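Local coordinates for aerolysin-like protein (Bombina maxima, PDB 6LH8), which probably acts in a toad aerolysin-like pore-forming system that modulates endolysosomes, either as the pore former or as a regulator of it, at residues 34-46 with 104-117. Numbering follows the deposited sequence.
Sequences KVEFYLKERHFDR and FVEPKTKLIVILTR
Lys34 and Phe104 meet where the loops leading into strands 41-46 and 110-117 of an elongated, aerolysin-like beta structure run side by side. The axes of these short strand segments approach to 11.3 Å, their chain directions only 19° apart. The pair illustrates how two strands of one curled sheet, separated by strand 133-154, approach through their side chains: backbone and cation-pi contacts join the loops before them, mainly apolar side chains plus Arg42 and Arg117 the strands. The ammonium NZ of Lys34 sits over one face of the Phe104 ring, 3.3 Å from its centroid, while CE lies over the same face in a CH-pi contact. Bends at chi3 and chi4 fold the lysine chain over the ring, and CA and CB of Glu36 pack against the ring's CD1 and CE1. Beside them, Glu36 and Phe104 form a single beta bridge, and Val105 N donates an almost straight hydrogen bond of 2.9 Å to Val35 O. The neighbouring Phe37 continues the pairing through its backbone to Glu103.

Next along the chain from this bridge, Phe37 points its far rim at strand 110-117: CE1 meets Leu111 CD2 at 3.7 Å and CZ meets Val113 CG2 at 3.8 Å. With CG anti to the backbone N (chi1 -165°), the ring reaches these methyls, and Tyr38 CD2 lies against one of its faces. Farther along, Leu115 divides its methyls, CD1 touching Arg42 NH1 and CD2 lying 4.2 Å from Phe44 CZ. The Arg42 guanidinium is held by a salt bridge to Asp23 on strand 4-28, and Phe44 also packs on Ile147. Arg117 reaches across at the far end, its NE paired with Glu119. There NH1 donates to Asp45 O at 3.0 Å with the oxygen near the guanidinium plane, and a water donating to that same oxygen accepts from Arg117 NH2.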
ATOM      1  N   LYS A  34      14.231  34.560  11.245  1.00 65.37           N
ATOM      2  CA  LYS A  34      13.811  33.626  10.213  1.00 64.70           C
ATOM      3  C   LYS A  34      14.802  32.468  10.064  1.00 65.83           C
ATOM      4  O   LYS A  34      15.646  32.496   9.166  1.00 65.83           O
ATOM      5  CB  LYS A  34      13.649  34.364   8.866  1.00 63.96           C
ATOM      6  CG  LYS A  34      13.029  33.529   7.753  1.00 62.21           C
ATOM      7  CD  LYS A  34      13.266  34.174   6.397  1.00 61.04           C
ATOM      8  CE  LYS A  34      14.424  33.520   5.672  1.00 61.16           C
ATOM      9  NZ  LYS A  34      14.069  33.174   4.269  1.00 62.81           N
ATOM     10  N   VAL A  35      14.685  31.464  10.918  1.00 65.43           N
ATOM     11  CA  VAL A  35      15.586  30.320  10.910  1.00 62.87           C
ATOM     12  C   VAL A  35      15.129  29.319   9.863  1.00 63.08           C
ATOM     13  O   VAL A  35      13.941  29.172   9.577  1.00 66.29           O
ATOM     14  CB  VAL A  35      15.657  29.668  12.304  1.00 64.58           C
ATOM     15  CG1 VAL A  35      16.872  28.747  12.385  1.00 65.99           C
ATOM     16  CG2 VAL A  35      15.666  30.720  13.378  1.00 67.88           C
ATOM     17  N   GLU A  36      16.088  28.592   9.308  1.00 62.56           N
ATOM     18  CA  GLU A  36      15.773  27.493   8.415  1.00 60.65           C
ATOM     19  C   GLU A  36      15.209  26.315   9.208  1.00 58.97           C
ATOM     20  O   GLU A  36      15.357  26.222  10.431  1.00 60.00           O
ATOM     21  CB  GLU A  36      17.013  27.055   7.629  1.00 61.07           C
ATOM     22  CG  GLU A  36      18.144  26.530   8.495  1.00 64.07           C
ATOM     23  CD  GLU A  36      19.081  25.618   7.723  1.00 71.85           C
ATOM     24  OE1 GLU A  36      19.817  24.838   8.365  1.00 74.37           O
ATOM     25  OE2 GLU A  36      19.084  25.681   6.471  1.00 72.49           O
ATOM     26  N   PHE A  37      14.555  25.411   8.488  1.00 53.15           N
ATOM     27  CA  PHE A  37      13.916  24.251   9.081  1.00 49.02           C
ATOM     28  C   PHE A  37      14.934  23.135   9.295  1.00 46.83           C
ATOM     29  O   PHE A  37      16.015  23.126   8.702  1.00 43.78           O
ATOM     30  CB  PHE A  37      12.774  23.779   8.187  1.00 47.17           C
ATOM     31  CG  PHE A  37      11.822  22.827   8.854  1.00 43.83           C
ATOM     32  CD1 PHE A  37      11.117  23.205   9.982  1.00 42.87           C
ATOM     33  CD2 PHE A  37      11.622  21.558   8.335  1.00 41.90           C
ATOM     34  CE1 PHE A  37      10.234  22.329  10.587  1.00 44.54           C
ATOM     35  CE2 PHE A  37      10.746  20.679   8.935  1.00 40.49           C
ATOM     36  CZ  PHE A  37      10.050  21.064  10.063  1.00 38.92           C
ATOM     37  N   TYR A  38      14.561  22.176  10.150  1.00 45.73           N
ATOM     38  CA  TYR A  38      15.484  21.112  10.541  1.00 42.60           C
ATOM     39  C   TYR A  38      15.974  20.305   9.340  1.00 41.83           C
ATOM     40  O   TYR A  38      17.164  19.980   9.245  1.00 43.92           O
ATOM     41  CB  TYR A  38      14.821  20.170  11.550  1.00 47.14           C
ATOM     42  CG  TYR A  38      13.960  20.817  12.616  1.00 42.64           C
ATOM     43  CD1 TYR A  38      14.532  21.381  13.754  1.00 38.91           C
ATOM     44  CD2 TYR A  38      12.571  20.828  12.508  1.00 42.38           C
ATOM     45  CE1 TYR A  38      13.746  21.959  14.749  1.00 43.13           C
ATOM     46  CE2 TYR A  38      11.772  21.408  13.502  1.00 43.12           C
ATOM     47  CZ  TYR A  38      12.369  21.968  14.619  1.00 45.15           C
ATOM     48  OH  TYR A  38      11.592  22.533  15.609  1.00 46.07           O
ATOM     49  N   LEU A  39      15.068  19.945   8.432  1.00 44.34           N
ATOM     50  CA  LEU A  39      15.390  19.065   7.316  1.00 39.57           C
ATOM     51  C   LEU A  39      14.862  19.664   6.025  1.00 34.25           C
ATOM     52  O   LEU A  39      13.817  20.317   6.006  1.00 36.71           O
ATOM     53  CB  LEU A  39      14.779  17.651   7.475  1.00 42.14           C
ATOM     54  CG  LEU A  39      15.258  16.621   8.500  1.00 43.21           C
ATOM     55  CD1 LEU A  39      15.006  17.069   9.929  1.00 47.25           C
ATOM     56  CD2 LEU A  39      14.555  15.306   8.232  1.00 38.95           C
ATOM     57  N   LYS A  40      15.583  19.405   4.938  1.00 34.15           N
ATOM     58  CA  LYS A  40      15.103  19.805   3.621  1.00 34.06           C
ATOM     59  C   LYS A  40      14.032  18.852   3.108  1.00 31.76           C
ATOM     60  O   LYS A  40      13.060  19.280   2.482  1.00 30.54           O
ATOM     61  CB  LYS A  40      16.271  19.860   2.637  1.00 31.25           C
ATOM     62  CG  LYS A  40      17.289  20.948   2.944  1.00 44.21           C
ATOM     63  CD  LYS A  40      17.444  21.903   1.761  1.00 52.19           C
ATOM     64  CE  LYS A  40      18.164  23.170   2.178  1.00 50.08           C
ATOM     65  NZ  LYS A  40      19.516  22.841   2.711  1.00 55.22           N
ATOM     66  N   GLU A  41      14.226  17.555   3.323  1.00 30.85           N
ATOM     67  CA  GLU A  41      13.297  16.530   2.875  1.00 28.13           C
ATOM     68  C   GLU A  41      13.256  15.443   3.931  1.00 30.80           C
ATOM     69  O   GLU A  41      14.231  15.238   4.660  1.00 29.25           O
ATOM     70  CB  GLU A  41      13.709  15.905   1.545  1.00 31.76           C
ATOM     71  CG  GLU A  41      13.977  16.882   0.429  1.00 36.22           C
ATOM     72  CD  GLU A  41      14.764  16.251  -0.694  1.00 42.66           C
ATOM     73  OE1 GLU A  41      15.856  15.699  -0.415  1.00 40.78           O
ATOM     74  OE2 GLU A  41      14.276  16.292  -1.845  1.00 44.72           O
ATOM     75  N   ARG A  42      12.120  14.760   4.021  1.00 23.02           N
ATOM     76  CA  ARG A  42      12.012  13.568   4.851  1.00 24.12           C
ATOM     77  C   ARG A  42      11.773  12.365   3.950  1.00 20.87           C
ATOM     78  O   ARG A  42      11.117  12.476   2.917  1.00 23.32           O
ATOM     79  CB  ARG A  42      10.885  13.690   5.877  1.00 24.80           C
ATOM     80  CG  ARG A  42      11.280  13.104   7.199  1.00 33.34           C
ATOM     81  CD  ARG A  42      10.338  13.494   8.309  1.00 26.00           C
ATOM     82  NE  ARG A  42      10.002  12.287   9.031  1.00 27.55           N
ATOM     83  CZ  ARG A  42       9.294  12.250  10.146  1.00 28.33           C
ATOM     84  NH1 ARG A  42       8.848  13.376  10.695  1.00 26.46           N
ATOM     85  NH2 ARG A  42       9.041  11.085  10.703  1.00 28.41           N
ATOM     86  N   HIS A  43      12.326  11.216   4.336  1.00 20.86           N
ATOM     87  CA  HIS A  43      12.238  10.005   3.540  1.00 23.69           C
ATOM     88  C   HIS A  43      11.445   8.969   4.316  1.00 23.09           C
ATOM     89  O   HIS A  43      11.729   8.726   5.491  1.00 23.36           O
ATOM     90  CB  HIS A  43      13.643   9.468   3.215  1.00 24.16           C
ATOM     91  CG  HIS A  43      14.538  10.487   2.574  1.00 25.85           C
ATOM     92  ND1 HIS A  43      14.800  10.493   1.222  1.00 31.68           N
ATOM     93  CD2 HIS A  43      15.216  11.535   3.098  1.00 26.72           C
ATOM     94  CE1 HIS A  43      15.619  11.495   0.940  1.00 29.45           C
ATOM     95  NE2 HIS A  43      15.878  12.146   2.055  1.00 28.72           N
ATOM     96  N   PHE A  44      10.456   8.371   3.659  1.00 23.95           N
ATOM     97  CA  PHE A  44       9.580   7.392   4.282  1.00 24.74           C
ATOM     98  C   PHE A  44       9.530   6.127   3.438  1.00 27.40           C
ATOM     99  O   PHE A  44       9.647   6.170   2.211  1.00 26.24           O
ATOM    100  CB  PHE A  44       8.148   7.917   4.438  1.00 22.68           C
ATOM    101  CG  PHE A  44       8.035   9.170   5.249  1.00 24.01           C
ATOM    102  CD1 PHE A  44       8.141  10.411   4.643  1.00 24.00           C
ATOM    103  CD2 PHE A  44       7.757   9.111   6.604  1.00 25.95           C
ATOM    104  CE1 PHE A  44       8.002  11.570   5.396  1.00 23.83           C
ATOM    105  CE2 PHE A  44       7.617  10.249   7.353  1.00 30.46           C
ATOM    106  CZ  PHE A  44       7.740  11.483   6.755  1.00 26.39           C
ATOM    107  N   ASP A  45       9.333   4.999   4.103  1.00 25.32           N
ATOM    108  CA  ASP A  45       9.016   3.774   3.392  1.00 24.33           C
ATOM    109  C   ASP A  45       7.524   3.747   3.089  1.00 27.26           C
ATOM    110  O   ASP A  45       6.703   4.104   3.938  1.00 28.40           O
ATOM    111  CB  ASP A  45       9.403   2.554   4.223  1.00 25.78           C
ATOM    112  CG  ASP A  45      10.894   2.300   4.218  1.00 35.08           C
ATOM    113  OD1 ASP A  45      11.619   2.955   3.432  1.00 34.13           O
ATOM    114  OD2 ASP A  45      11.337   1.439   4.999  1.00 44.01           O
ATOM    115  N   ARG A  46       7.185   3.355   1.863  1.00 29.02           N
ATOM    116  CA  ARG A  46       5.807   3.219   1.410  1.00 25.53           C
ATOM    117  C   ARG A  46       5.634   1.804   0.878  1.00 26.84           C
ATOM    118  O   ARG A  46       6.459   1.334   0.090  1.00 26.84           O
ATOM    119  CB  ARG A  46       5.472   4.259   0.332  1.00 26.32           C
ATOM    120  CG  ARG A  46       4.141   4.019  -0.352  1.00 28.51           C
ATOM    121  CD  ARG A  46       3.876   5.073  -1.416  1.00 24.12           C
ATOM    122  NE  ARG A  46       2.581   4.889  -2.052  1.00 23.96           N
ATOM    123  CZ  ARG A  46       2.241   5.445  -3.204  1.00 29.96           C
ATOM    124  NH1 ARG A  46       3.110   6.219  -3.833  1.00 31.24           N
ATOM    125  NH2 ARG A  46       1.039   5.231  -3.721  1.00 30.28           N
ATOM    126  N   PHE A 104      11.954  27.474   5.535  1.00 50.85           N
ATOM    127  CA  PHE A 104      12.173  28.413   6.623  1.00 55.15           C
ATOM    128  C   PHE A 104      10.936  28.507   7.504  1.00 59.43           C
ATOM    129  O   PHE A 104       9.825  28.148   7.101  1.00 59.26           O
ATOM    130  CB  PHE A 104      12.501  29.818   6.098  1.00 59.03           C
ATOM    131  CG  PHE A 104      13.846  29.927   5.442  1.00 57.57           C
ATOM    132  CD1 PHE A 104      14.995  30.037   6.205  1.00 58.31           C
ATOM    133  CD2 PHE A 104      13.958  29.940   4.064  1.00 58.80           C
ATOM    134  CE1 PHE A 104      16.236  30.145   5.606  1.00 61.44           C
ATOM    135  CE2 PHE A 104      15.197  30.052   3.456  1.00 60.88           C
ATOM    136  CZ  PHE A 104      16.337  30.151   4.229  1.00 60.08           C
ATOM    137  N   VAL A 105      11.150  29.009   8.715  1.00 59.38           N
ATOM    138  CA  VAL A 105      10.080  29.497   9.575  1.00 59.60           C
ATOM    139  C   VAL A 105      10.065  31.015   9.437  1.00 60.71           C
ATOM    140  O   VAL A 105      11.021  31.690   9.835  1.00 61.06           O
ATOM    141  CB  VAL A 105      10.284  29.068  11.034  1.00 55.85           C
ATOM    142  CG1 VAL A 105       8.979  29.175  11.801  1.00 56.58           C
ATOM    143  CG2 VAL A 105      10.842  27.657  11.096  1.00 58.65           C
ATOM    144  N   GLU A 106       8.990  31.557   8.866  1.00 59.69           N
ATOM    145  CA  GLU A 106       8.898  32.991   8.623  1.00 61.42           C
ATOM    146  C   GLU A 106       8.889  33.756   9.948  1.00 60.51           C
ATOM    147  O   GLU A 106       8.670  33.168  11.010  1.00 54.42           O
ATOM    148  CB  GLU A 106       7.649  33.299   7.798  1.00 54.77           C
ATOM    149  CG  GLU A 106       7.657  32.639   6.417  1.00 49.70           C
ATOM    150  CD  GLU A 106       6.319  32.022   6.046  1.00 52.84           C
ATOM    151  OE1 GLU A 106       6.210  31.453   4.932  1.00 56.72           O
ATOM    152  OE2 GLU A 106       5.375  32.107   6.865  1.00 53.06           O
ATOM    153  N   PRO A 107       9.191  35.057   9.922  1.00 61.67           N
ATOM    154  CA  PRO A 107       9.276  35.815  11.180  1.00 60.69           C
ATOM    155  C   PRO A 107       7.975  35.792  11.972  1.00 60.19           C
ATOM    156  O   PRO A 107       6.879  35.839  11.408  1.00 60.26           O
ATOM    157  CB  PRO A 107       9.617  37.233  10.711  1.00 60.62           C
ATOM    158  CG  PRO A 107      10.380  37.022   9.446  1.00 65.06           C
ATOM    159  CD  PRO A 107       9.741  35.821   8.784  1.00 59.99           C
ATOM    160  N   LYS A 108       8.115  35.733  13.302  1.00 59.18           N
ATOM    161  CA  LYS A 108       6.984  35.740  14.235  1.00 59.89           C
ATOM    162  C   LYS A 108       5.968  34.646  13.915  1.00 60.87           C
ATOM    163  O   LYS A 108       4.757  34.884  13.856  1.00 60.21           O
ATOM    164  CB  LYS A 108       6.328  37.119  14.282  1.00 52.41           C
ATOM    165  CG  LYS A 108       7.273  38.130  14.882  1.00 53.11           C
ATOM    166  CD  LYS A 108       6.558  39.149  15.750  1.00 52.91           C
ATOM    167  CE  LYS A 108       7.452  40.314  16.077  1.00 55.58           C
ATOM    168  NZ  LYS A 108       6.678  41.590  16.129  1.00 52.53           N
ATOM    169  N   THR A 109       6.478  33.422  13.754  1.00 56.38           N
ATOM    170  CA  THR A 109       5.688  32.284  13.306  1.00 59.12           C
ATOM    171  C   THR A 109       5.988  31.046  14.147  1.00 56.75           C
ATOM    172  O   THR A 109       7.144  30.776  14.484  1.00 52.03           O
ATOM    173  CB  THR A 109       5.964  31.964  11.820  1.00 60.07           C
ATOM    174  OG1 THR A 109       5.667  33.111  11.011  1.00 58.95           O
ATOM    175  CG2 THR A 109       5.121  30.782  11.338  1.00 56.67           C
ATOM    176  N   LYS A 110       4.932  30.305  14.484  1.00 56.41           N
ATOM    177  CA  LYS A 110       5.035  28.911  14.899  1.00 54.18           C
ATOM    178  C   LYS A 110       4.576  28.044  13.735  1.00 53.05           C
ATOM    179  O   LYS A 110       3.491  28.265  13.179  1.00 56.18           O
ATOM    180  CB  LYS A 110       4.192  28.615  16.141  1.00 54.45           C
ATOM    181  CG  LYS A 110       4.276  27.166  16.610  1.00 52.07           C
ATOM    182  CD  LYS A 110       3.489  26.959  17.896  1.00 56.68           C
ATOM    183  CE  LYS A 110       3.726  25.577  18.482  1.00 53.83           C
ATOM    184  NZ  LYS A 110       4.451  25.617  19.791  1.00 60.85           N
ATOM    185  N   LEU A 111       5.408  27.084  13.353  1.00 52.37           N
ATOM    186  CA  LEU A 111       5.187  26.276  12.162  1.00 50.55           C
ATOM    187  C   LEU A 111       4.944  24.829  12.565  1.00 45.15           C
ATOM    188  O   LEU A 111       5.707  24.264  13.354  1.00 41.70           O
ATOM    189  CB  LEU A 111       6.386  26.374  11.215  1.00 48.45           C
ATOM    190  CG  LEU A 111       6.358  25.575   9.917  1.00 49.33           C
ATOM    191  CD1 LEU A 111       6.935  26.398   8.778  1.00 51.18           C
ATOM    192  CD2 LEU A 111       7.133  24.278  10.084  1.00 48.93           C
ATOM    193  N   ILE A 112       3.885  24.237  12.019  1.00 45.21           N
ATOM    194  CA  ILE A 112       3.553  22.834  12.237  1.00 38.70           C
ATOM    195  C   ILE A 112       3.485  22.152  10.881  1.00 33.50           C
ATOM    196  O   ILE A 112       2.761  22.610   9.990  1.00 39.39           O
ATOM    197  CB  ILE A 112       2.217  22.670  12.988  1.00 37.99           C
ATOM    198  CG1 ILE A 112       2.164  23.589  14.212  1.00 44.14           C
ATOM    199  CG2 ILE A 112       2.000  21.227  13.386  1.00 36.90           C
ATOM    200  CD1 ILE A 112       1.330  24.838  13.998  1.00 50.47           C
ATOM    201  N   VAL A 113       4.239  21.069  10.722  1.00 32.91           N
ATOM    202  CA  VAL A 113       4.097  20.175   9.577  1.00 27.75           C
ATOM    203  C   VAL A 113       3.353  18.934  10.051  1.00 24.95           C
ATOM    204  O   VAL A 113       3.826  18.233  10.950  1.00 26.48           O
ATOM    205  CB  VAL A 113       5.456  19.779   8.975  1.00 30.81           C
ATOM    206  CG1 VAL A 113       5.247  19.165   7.604  1.00 26.42           C
ATOM    207  CG2 VAL A 113       6.391  20.971   8.892  1.00 34.09           C
ATOM    208  N   ILE A 114       2.208  18.655   9.432  1.00 29.30           N
ATOM    209  CA  ILE A 114       1.411  17.462   9.702  1.00 26.99           C
ATOM    210  C   ILE A 114       1.562  16.548   8.499  1.00 21.85           C
ATOM    211  O   ILE A 114       1.249  16.945   7.369  1.00 23.10           O
ATOM    212  CB  ILE A 114      -0.072  17.794   9.939  1.00 25.41           C
ATOM    213  CG1 ILE A 114      -0.222  18.835  11.049  1.00 28.02           C
ATOM    214  CG2 ILE A 114      -0.858  16.495  10.244  1.00 24.55           C
ATOM    215  CD1 ILE A 114       0.097  18.318  12.421  1.00 33.60           C
ATOM    216  N   LEU A 115       2.063  15.337   8.731  1.00 20.70           N
ATOM    217  CA  LEU A 115       2.330  14.379   7.668  1.00 21.40           C
ATOM    218  C   LEU A 115       1.260  13.294   7.692  1.00 18.86           C
ATOM    219  O   LEU A 115       1.101  12.611   8.707  1.00 20.49           O
ATOM    220  CB  LEU A 115       3.724  13.775   7.848  1.00 20.28           C
ATOM    221  CG  LEU A 115       4.773  14.886   7.763  1.00 27.06           C
ATOM    222  CD1 LEU A 115       5.874  14.702   8.786  1.00 29.80           C
ATOM    223  CD2 LEU A 115       5.348  14.940   6.369  1.00 26.37           C
ATOM    224  N   THR A 116       0.523  13.139   6.587  1.00 16.66           N
ATOM    225  CA  THR A 116      -0.547  12.144   6.522  1.00 17.57           C
ATOM    226  C   THR A 116      -0.445  11.309   5.256  1.00 19.56           C
ATOM    227  O   THR A 116       0.148  11.723   4.261  1.00 21.74           O
ATOM    228  CB  THR A 116      -1.945  12.781   6.539  1.00 17.93           C
ATOM    229  OG1 THR A 116      -2.065  13.699   5.441  1.00 22.35           O
ATOM    230  CG2 THR A 116      -2.211  13.487   7.846  1.00 20.02           C
ATOM    231  N   ARG A 117      -1.055  10.120   5.297  1.00 19.78           N
ATOM    232  CA  ARG A 117      -1.228   9.334   4.078  1.00 19.01           C
ATOM    233  C   ARG A 117      -2.481   8.481   4.193  1.00 22.14           C
ATOM    234  O   ARG A 117      -2.933   8.150   5.292  1.00 22.83           O
ATOM    235  CB  ARG A 117      -0.006   8.459   3.777  1.00 21.61           C
ATOM    236  CG  ARG A 117       0.265   7.357   4.748  1.00 20.82           C
ATOM    237  CD  ARG A 117       1.487   6.531   4.306  1.00 23.47           C
ATOM    238  NE  ARG A 117       2.024   5.735   5.410  1.00 24.40           N
ATOM    239  CZ  ARG A 117       3.260   5.248   5.452  1.00 23.06           C
ATOM    240  NH1 ARG A 117       4.109   5.476   4.451  1.00 23.04           N
ATOM    241  NH2 ARG A 117       3.650   4.526   6.492  1.00 29.66           N
TER
HETATM  242  O   HOH W   1       6.680   4.797   6.952  1.00 37.79           O